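Local coordinates for protein bifunctional enzyme cysn/cysc (Mycobacterium tuberculosis, PDB 4BZP) that catalyses, as an adenylyl-sulfate kinase, the ATP-dependent 3'-phosphorylation of adenosine 5'-phosphosulfate in sulfate assimilation, at residues S20-V25 / A36-G41. Sequence-based numbering, arbitrary orientation.
Sequences SVAMLV and AYVLDG. With ADP (adenosine-5'-diphosphate), chain C.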
loop_
_atom_site.group_PDB
_atom_site.type_symbol
_atom_site.label_atom_id
_atom_site.label_comp_id
_atom_site.label_asym_id
_atom_site.label_seq_id
_atom_site.Cartn_x
_atom_site.Cartn_y
_atom_site.Cartn_z
ATOM N N SER A 20 -10.142 -18.082 5.888
ATOM C CA SER A 20 -11.210 -18.250 6.899
ATOM C C SER A 20 -10.713 -17.776 8.245
ATOM O O SER A 20 -11.419 -17.062 8.951
ATOM C CB SER A 20 -11.602 -19.697 7.040
ATOM O OG SER A 20 -12.132 -20.270 5.855
ATOM N N VAL A 21 -9.499 -18.161 8.641
ATOM C CA VAL A 21 -8.947 -17.712 9.892
ATOM C C VAL A 21 -8.694 -16.224 9.907
ATOM O O VAL A 21 -9.041 -15.511 10.838
ATOM C CB VAL A 21 -7.690 -18.516 10.301
ATOM C CG1 VAL A 21 -7.092 -17.962 11.584
ATOM C CG2 VAL A 21 -8.028 -20.001 10.472
ATOM N N ALA A 22 -8.091 -15.691 8.860
ATOM C CA ALA A 22 -7.788 -14.272 8.786
ATOM C C ALA A 22 -9.041 -13.436 8.946
ATOM O O ALA A 22 -9.033 -12.465 9.681
ATOM C CB ALA A 22 -7.082 -13.965 7.432
ATOM N N MET A 23 -10.094 -13.805 8.225
ATOM C CA MET A 23 -11.344 -13.036 8.248
ATOM C C MET A 23 -11.972 -13.057 9.635
ATOM O O MET A 23 -12.521 -12.056 10.055
ATOM C CB MET A 23 -12.330 -13.544 7.192
ATOM C CG MET A 23 -11.827 -13.345 5.762
ATOM S SD MET A 23 -11.803 -11.615 5.295
ATOM C CE MET A 23 -13.511 -11.133 5.106
ATOM N N LEU A 24 -11.920 -14.203 10.318
ATOM C CA LEU A 24 -12.528 -14.293 11.630
ATOM C C LEU A 24 -11.704 -13.553 12.659
ATOM O O LEU A 24 -12.233 -12.877 13.540
ATOM C CB LEU A 24 -12.760 -15.740 12.044
ATOM C CG LEU A 24 -13.471 -15.871 13.411
ATOM C CD1 LEU A 24 -14.757 -15.081 13.518
ATOM C CD2 LEU A 24 -13.774 -17.328 13.643
ATOM N N VAL A 25 -10.387 -13.604 12.571
ATOM C CA VAL A 25 -9.548 -12.781 13.428
ATOM C C VAL A 25 -9.851 -11.306 13.199
ATOM O O VAL A 25 -9.995 -10.553 14.162
ATOM C CB VAL A 25 -8.039 -13.050 13.206
ATOM C CG1 VAL A 25 -7.167 -12.050 13.938
ATOM C CG2 VAL A 25 -7.654 -14.451 13.608
ATOM N N ALA A 36 -7.941 -3.939 12.442
ATOM C CA ALA A 36 -7.366 -5.082 11.717
ATOM C C ALA A 36 -7.760 -4.976 10.285
ATOM O O ALA A 36 -8.797 -4.368 9.956
ATOM C CB ALA A 36 -7.853 -6.376 12.359
ATOM N N TYR A 37 -6.955 -5.573 9.417
ATOM C CA TYR A 37 -7.183 -5.500 7.996
ATOM C C TYR A 37 -6.650 -6.727 7.322
ATOM O O TYR A 37 -5.488 -7.070 7.509
ATOM C CB TYR A 37 -6.428 -4.295 7.445
ATOM C CG TYR A 37 -6.713 -4.026 5.994
ATOM C CD1 TYR A 37 -7.849 -3.318 5.615
ATOM C CD2 TYR A 37 -5.873 -4.496 5.007
ATOM C CE1 TYR A 37 -8.108 -3.063 4.270
ATOM C CE2 TYR A 37 -6.130 -4.279 3.691
ATOM C CZ TYR A 37 -7.222 -3.534 3.337
ATOM O OH TYR A 37 -7.470 -3.302 2.025
ATOM N N VAL A 38 -7.489 -7.341 6.509
ATOM C CA VAL A 38 -7.107 -8.515 5.730
ATOM C C VAL A 38 -6.611 -8.048 4.395
ATOM O O VAL A 38 -7.375 -7.456 3.604
ATOM C CB VAL A 38 -8.260 -9.532 5.560
ATOM C CG1 VAL A 38 -7.817 -10.681 4.662
ATOM C CG2 VAL A 38 -8.711 -10.033 6.914
ATOM N N LEU A 39 -5.326 -8.245 4.147
ATOM C CA LEU A 39 -4.650 -7.852 2.938
ATOM C C LEU A 39 -4.481 -9.065 2.053
ATOM O O LEU A 39 -3.621 -9.929 2.293
ATOM C CB LEU A 39 -3.309 -7.222 3.316
ATOM C CG LEU A 39 -2.471 -6.753 2.121
ATOM C CD1 LEU A 39 -3.123 -5.584 1.447
ATOM C CD2 LEU A 39 -1.067 -6.416 2.572
ATOM N N ASP A 40 -5.348 -9.127 1.056
ATOM C CA ASP A 40 -5.408 -10.324 0.195
ATOM C C ASP A 40 -4.919 -9.910 -1.200
ATOM O O ASP A 40 -5.455 -8.986 -1.823
ATOM C CB ASP A 40 -6.825 -10.902 0.178
ATOM C CG ASP A 40 -6.902 -12.315 -0.466
ATOM O OD1 ASP A 40 -6.247 -12.573 -1.481
ATOM O OD2 ASP A 40 -7.635 -13.181 0.064
ATOM N N GLY A 41 -3.885 -10.606 -1.626
ATOM C CA GLY A 41 -3.292 -10.406 -2.955
ATOM C C GLY A 41 -4.296 -10.519 -4.096
ATOM O O GLY A 41 -4.159 -9.841 -5.121
HETATM P PB ADP C . -7.372 -20.809 2.054
HETATM O O1B ADP C . -7.340 -21.140 0.525
HETATM O O2B ADP C . -6.141 -21.256 2.774
HETATM O O3B ADP C . -7.797 -19.401 2.301
HETATM P PA ADP C . -10.017 -21.429 3.138
HETATM O O1A ADP C . -10.812 -20.971 1.986
HETATM O O2A ADP C . -9.954 -20.526 4.334
HETATM O O3A ADP C . -8.546 -21.750 2.640
HETATM O "O5'" ADP C . -10.450 -22.880 3.690
HETATM C "C5'" ADP C . -11.014 -23.824 2.810
HETATM C "C4'" ADP C . -12.377 -24.204 3.401
HETATM O "O4'" ADP C . -12.153 -25.149 4.430
HETATM C "C3'" ADP C . -13.269 -23.092 3.972
HETATM O "O3'" ADP C . -14.369 -22.899 3.114
HETATM C "C2'" ADP C . -13.814 -23.685 5.220
HETATM O "O2'" ADP C . -15.215 -23.989 4.971
HETATM C "C1'" ADP C . -13.075 -24.958 5.483
HETATM N N9 ADP C . -12.268 -24.868 6.712
HETATM C C8 ADP C . -11.123 -24.133 6.830
HETATM N N7 ADP C . -10.577 -24.223 8.055
HETATM C C5 ADP C . -11.403 -25.085 8.734
HETATM C C6 ADP C . -11.389 -25.571 10.090
HETATM N N6 ADP C . -10.412 -25.246 10.962
HETATM N N1 ADP C . -12.422 -26.395 10.400
HETATM C C2 ADP C . -13.378 -26.717 9.536
HETATM N N3 ADP C . -13.487 -26.278 8.255
HETATM C C4 ADP C . -12.517 -25.421 7.872
#
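Val-38 meets Ala-22 and Met-23 where the outermost strand, within this chain, of a P-loop kinase sheet lies against the helix that follows the phosphate-binding loop, a worked example of one branched residue joining strand to helix. Walking along 36-41, Ala-36 points its methyl at the helix without touching it closely, and Tyr-37 turns to the other face of the sheet. Val-38 then carries the contact. With CG1 anti to its backbone N (chi1 176°), its CG2 is left facing the helix. This methyl rests on the carbonyl O of Ala-22, CG2 to O being 3.7 Å. It lies 4.3 Å from the CB of Ala-22. Less certainly, in one of the two modelled conformers of Met-23, SD comes to 3.8 Å from CG2 of Val-38. There, although the CB of Met-23 points away from the strand, bends at chi2 and chi3 fold the chain back, and it crosses the valine at about a right angle. The link is one of van der Waals contacts, and the closest CA atoms, those of Ala-22 and Val-38, are 6.6 Å apart. Past the strand, Asp-40 N-caps the next helix, OD1 accepting from the N of Asp-42. One turn before Met-23, Ser-20 grips ADP O2A twice, through N (2.9 Å) and OG (2.7 Å), so the helix packed on Val-38 also holds the alpha-phosphate. Around the contact, Leu-81 of the adjacent parallel strand 79-82 touches Ala-22, Val-25 and Val-38, helix 161-173 lies against Val-21, Leu-24 and Val-25, and helix 56-75 packs on Tyr-37 and Leu-39 across the sheet.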